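Local coordinates for hypothetical protein (PDB 4GL6), which is of unknown function, a DUF5037-family protein from the bacterium Ruminococcus gnavus, at residues A[105-114]-A[119-129]. Residues are numbered along the deposited sequence; the frame is centred on the assembly and turned at random.
Sequences IIIPEEWQDI and ISQWKNYVDLC
The Trp111 indole lies between Leu128 on one face and Pro108, from its own segment, on the other. Leu128 CD2 stands over the middle of the bicycle, and Leu128 CB makes a CH-pi contact, 3.9 Å from the six-membered ring centroid and 17° off the normal. At the rim, Cys129 SG gives a sulfur-aromatic contact, 5.1 Å from that Trp111 centroid and 82° off the normal, while Tyr125 CE1 sits near the indole plane, 3.9 Å from Trp111 CZ3. The Trp122 ring receives Ile105 CD1 in its plane, 3.7 Å from Trp122 CZ3, and Cys129 SG lies over one face of Tyr125, toward the rim. With CG anti to its carbonyl carbon (chi1 -52°), Trp111 sends its benzo end against helix 122-129. Replacing Trp111 with alanine is likely to strip Leu128 of its aromatic partner and open a gap beside Tyr125 and Cys129. Ile105 CG2 meets Tyr125 CZ at 3.7 Å, Ile107 CD1 Tyr125 CE1 at 3.6 Å. The Tyr125 hydroxyl, beside Ile105 CG2, is hydrogen-bonded to Leu139 O outside the segments. On the Leu128 side of the indole, Ile114 CD1 meets Leu128 CD2 tip to tip and lies 3.8 Å from Ile119 CD1. Gln112 NE2 donates almost straight to Ile107 O, 3.3 Å away. The arrangement is a partly buried apolar cluster packing the loop after edge strand 99-104 against helix 122-129, in the connection to antiparallel strand 140-147.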
loop_
_atom_site.group_PDB
_atom_site.type_symbol
_atom_site.label_atom_id
_atom_site.label_comp_id
_atom_site.label_asym_id
_atom_site.label_seq_id
_atom_site.Cartn_x
_atom_site.Cartn_y
_atom_site.Cartn_z
ATOM N N ILE A 105 1.030 -0.628 4.301
ATOM C CA ILE A 105 1.509 -1.281 5.517
ATOM C C ILE A 105 2.856 -0.668 5.867
ATOM O O ILE A 105 3.729 -0.655 5.046
ATOM C CB ILE A 105 1.649 -2.793 5.306
ATOM C CG1 ILE A 105 0.252 -3.414 5.120
ATOM C CG2 ILE A 105 2.338 -3.465 6.502
ATOM C CD1 ILE A 105 0.235 -4.850 4.650
ATOM N N ILE A 106 2.990 -0.143 7.083
ATOM C CA ILE A 106 4.217 0.486 7.583
ATOM C C ILE A 106 4.771 -0.293 8.779
ATOM O O ILE A 106 4.138 -0.346 9.824
ATOM C CB ILE A 106 3.953 1.939 8.022
ATOM C CG1 ILE A 106 3.520 2.804 6.807
ATOM C CG2 ILE A 106 5.181 2.518 8.726
ATOM C CD1 ILE A 106 4.571 3.003 5.725
ATOM N N ILE A 107 5.960 -0.867 8.606
ATOM C CA ILE A 107 6.670 -1.619 9.641
ATOM C C ILE A 107 7.471 -0.619 10.475
ATOM O O ILE A 107 8.314 0.082 9.911
ATOM C CB ILE A 107 7.684 -2.598 9.023
ATOM C CG1 ILE A 107 6.978 -3.615 8.136
ATOM C CG2 ILE A 107 8.492 -3.315 10.096
ATOM C CD1 ILE A 107 5.902 -4.436 8.822
ATOM N N PRO A 108 7.222 -0.534 11.797
ATOM C CA PRO A 108 7.955 0.423 12.654
ATOM C C PRO A 108 9.428 0.033 12.914
ATOM O O PRO A 108 9.795 -1.154 12.792
ATOM C CB PRO A 108 7.140 0.420 13.949
ATOM C CG PRO A 108 6.521 -0.945 14.000
ATOM C CD PRO A 108 6.298 -1.376 12.583
ATOM N N GLU A 109 10.237 1.034 13.290
ATOM C CA GLU A 109 11.682 0.883 13.547
ATOM C C GLU A 109 12.018 -0.393 14.319
ATOM O O GLU A 109 12.897 -1.146 13.900
ATOM C CB GLU A 109 12.246 2.111 14.281
ATOM C CG GLU A 109 13.771 2.135 14.407
ATOM C CD GLU A 109 14.311 3.382 15.096
ATOM O OE1 GLU A 109 13.649 3.932 16.007
ATOM O OE2 GLU A 109 15.430 3.801 14.736
ATOM N N GLU A 110 11.256 -0.647 15.387
ATOM C CA GLU A 110 11.436 -1.818 16.271
ATOM C C GLU A 110 11.497 -3.152 15.523
ATOM O O GLU A 110 12.265 -4.016 15.915
ATOM C CB GLU A 110 10.331 -1.938 17.357
ATOM C CG GLU A 110 10.144 -0.756 18.319
ATOM C CD GLU A 110 9.131 0.283 17.838
ATOM O OE1 GLU A 110 8.003 -0.113 17.489
ATOM O OE2 GLU A 110 9.457 1.498 17.829
ATOM N N TRP A 111 10.698 -3.312 14.464
ATOM C CA TRP A 111 10.631 -4.574 13.686
ATOM C C TRP A 111 11.454 -4.648 12.428
ATOM O O TRP A 111 11.540 -5.718 11.820
ATOM C CB TRP A 111 9.181 -4.919 13.337
ATOM C CG TRP A 111 8.232 -4.927 14.514
ATOM C CD1 TRP A 111 8.542 -5.009 15.867
ATOM C CD2 TRP A 111 6.773 -4.949 14.467
ATOM N NE1 TRP A 111 7.421 -5.010 16.631
ATOM C CE2 TRP A 111 6.323 -4.982 15.860
ATOM C CE3 TRP A 111 5.822 -4.923 13.449
ATOM C CZ2 TRP A 111 4.980 -4.990 16.201
ATOM C CZ3 TRP A 111 4.465 -4.939 13.809
ATOM C CH2 TRP A 111 4.061 -4.977 15.156
ATOM N N GLN A 112 12.103 -3.552 12.047
ATOM C CA GLN A 112 12.902 -3.521 10.821
ATOM C C GLN A 112 14.062 -4.510 10.787
ATOM O O GLN A 112 14.415 -4.987 9.717
ATOM C CB GLN A 112 13.375 -2.112 10.519
ATOM C CG GLN A 112 12.192 -1.254 10.096
ATOM C CD GLN A 112 12.492 0.207 9.992
ATOM O OE1 GLN A 112 13.638 0.649 10.035
ATOM N NE2 GLN A 112 11.441 0.973 9.904
ATOM N N ASP A 113 14.610 -4.840 11.956
ATOM C CA ASP A 113 15.670 -5.843 12.056
ATOM C C ASP A 113 15.188 -7.272 11.841
ATOM O O ASP A 113 16.027 -8.123 11.546
ATOM C CB ASP A 113 16.376 -5.762 13.418
ATOM C CG ASP A 113 17.173 -4.469 13.605
ATOM O OD1 ASP A 113 17.318 -3.659 12.650
ATOM O OD2 ASP A 113 17.665 -4.272 14.737
ATOM N N ILE A 114 13.880 -7.547 11.978
ATOM C CA ILE A 114 13.360 -8.924 11.843
ATOM C C ILE A 114 13.634 -9.430 10.418
ATOM O O ILE A 114 13.390 -8.683 9.466
ATOM C CB ILE A 114 11.836 -9.076 12.133
ATOM C CG1 ILE A 114 11.451 -8.587 13.539
ATOM C CG2 ILE A 114 11.423 -10.552 12.050
ATOM C CD1 ILE A 114 9.954 -8.502 13.771
ATOM N N ILE A 119 9.186 -11.946 8.931
ATOM C CA ILE A 119 8.186 -10.851 8.984
ATOM C C ILE A 119 7.161 -10.862 7.846
ATOM O O ILE A 119 6.015 -10.464 8.042
ATOM C CB ILE A 119 8.878 -9.444 9.061
ATOM C CG1 ILE A 119 7.930 -8.316 9.517
ATOM C CG2 ILE A 119 9.515 -9.037 7.733
ATOM C CD1 ILE A 119 7.458 -8.418 10.949
ATOM N N SER A 120 7.585 -11.299 6.665
ATOM C CA SER A 120 6.725 -11.322 5.471
ATOM C C SER A 120 5.596 -12.361 5.504
ATOM O O SER A 120 4.723 -12.322 4.655
ATOM C CB SER A 120 7.563 -11.550 4.219
ATOM O OG SER A 120 8.106 -12.857 4.240
ATOM N N GLN A 121 5.627 -13.313 6.428
ATOM C CA GLN A 121 4.507 -14.236 6.597
ATOM C C GLN A 121 3.400 -13.502 7.363
ATOM O O GLN A 121 3.593 -13.077 8.515
ATOM C CB GLN A 121 4.899 -15.450 7.386
ATOM C CG GLN A 121 5.988 -16.273 6.755
ATOM C CD GLN A 121 6.118 -17.574 7.494
ATOM O OE1 GLN A 121 7.046 -17.758 8.269
ATOM N NE2 GLN A 121 5.119 -18.433 7.349
ATOM N N TRP A 122 2.238 -13.389 6.730
ATOM C CA TRP A 122 1.090 -12.679 7.299
ATOM C C TRP A 122 0.758 -13.110 8.716
ATOM O O TRP A 122 0.555 -12.261 9.583
ATOM C CB TRP A 122 -0.114 -12.819 6.383
ATOM C CG TRP A 122 -1.196 -11.880 6.760
ATOM C CD1 TRP A 122 -2.312 -12.146 7.518
ATOM C CD2 TRP A 122 -1.269 -10.475 6.452
ATOM N NE1 TRP A 122 -3.071 -11.029 7.673
ATOM C CE2 TRP A 122 -2.505 -9.990 7.068
ATOM C CE3 TRP A 122 -0.476 -9.589 5.744
ATOM C CZ2 TRP A 122 -2.913 -8.677 6.966
ATOM C CZ3 TRP A 122 -0.902 -8.267 5.644
ATOM C CH2 TRP A 122 -2.094 -7.824 6.240
ATOM N N LYS A 123 0.744 -14.419 8.962
ATOM C CA LYS A 123 0.466 -14.949 10.305
ATOM C C LYS A 123 1.392 -14.366 11.409
ATOM O O LYS A 123 0.915 -14.036 12.493
ATOM C CB LYS A 123 0.476 -16.480 10.331
ATOM C CG LYS A 123 1.747 -17.155 9.815
ATOM C CD LYS A 123 1.928 -18.573 10.378
ATOM C CE LYS A 123 3.280 -19.164 9.990
ATOM N NZ LYS A 123 3.633 -20.371 10.781
ATOM N N ASN A 124 2.683 -14.204 11.110
ATOM C CA ASN A 124 3.654 -13.650 12.066
ATOM C C ASN A 124 3.460 -12.180 12.282
ATOM O O ASN A 124 3.681 -11.670 13.388
ATOM C CB ASN A 124 5.094 -13.867 11.595
ATOM C CG ASN A 124 5.505 -15.315 11.613
ATOM O OD1 ASN A 124 4.991 -16.116 12.386
ATOM N ND2 ASN A 124 6.467 -15.652 10.781
ATOM N N TYR A 125 3.100 -11.489 11.204
ATOM C CA TYR A 125 2.865 -10.058 11.249
ATOM C C TYR A 125 1.653 -9.741 12.132
ATOM O O TYR A 125 1.717 -8.837 12.956
ATOM C CB TYR A 125 2.724 -9.495 9.827
ATOM C CG TYR A 125 2.401 -8.027 9.786
ATOM C CD1 TYR A 125 3.247 -7.093 10.380
ATOM C CD2 TYR A 125 1.252 -7.554 9.132
ATOM C CE1 TYR A 125 2.950 -5.716 10.344
ATOM C CE2 TYR A 125 0.943 -6.178 9.092
ATOM C CZ TYR A 125 1.794 -5.278 9.703
ATOM O OH TYR A 125 1.499 -3.966 9.652
ATOM N N VAL A 126 0.568 -10.484 11.930
ATOM C CA VAL A 126 -0.654 -10.362 12.740
ATOM C C VAL A 126 -0.372 -10.637 14.214
ATOM O O VAL A 126 -0.893 -9.947 15.082
ATOM C CB VAL A 126 -1.772 -11.309 12.234
ATOM C CG1 VAL A 126 -2.930 -11.409 13.227
ATOM C CG2 VAL A 126 -2.270 -10.854 10.871
ATOM N N ASP A 127 0.433 -11.661 14.481
ATOM C CA ASP A 127 0.853 -12.005 15.849
ATOM C C ASP A 127 1.597 -10.821 16.480
ATOM O O ASP A 127 1.332 -10.472 17.629
ATOM C CB ASP A 127 1.724 -13.277 15.862
ATOM C CG ASP A 127 2.501 -13.444 17.167
ATOM O OD1 ASP A 127 1.852 -13.612 18.224
ATOM O OD2 ASP A 127 3.759 -13.374 17.132
ATOM N N LEU A 128 2.523 -10.230 15.730
ATOM C CA LEU A 128 3.267 -9.071 16.213
ATOM C C LEU A 128 2.331 -7.888 16.496
ATOM O O LEU A 128 2.457 -7.240 17.534
ATOM C CB LEU A 128 4.390 -8.676 15.243
ATOM C CG LEU A 128 5.764 -9.334 15.407
ATOM C CD1 LEU A 128 5.758 -10.857 15.597
ATOM C CD2 LEU A 128 6.582 -8.928 14.191
ATOM N N CYS A 129 1.375 -7.647 15.602
ATOM C CA CYS A 129 0.443 -6.516 15.757
ATOM C C CYS A 129 -0.538 -6.659 16.906
ATOM O O CYS A 129 -0.759 -5.689 17.624
ATOM C CB CYS A 129 -0.337 -6.243 14.463
ATOM S SG CYS A 129 0.692 -5.667 13.096
#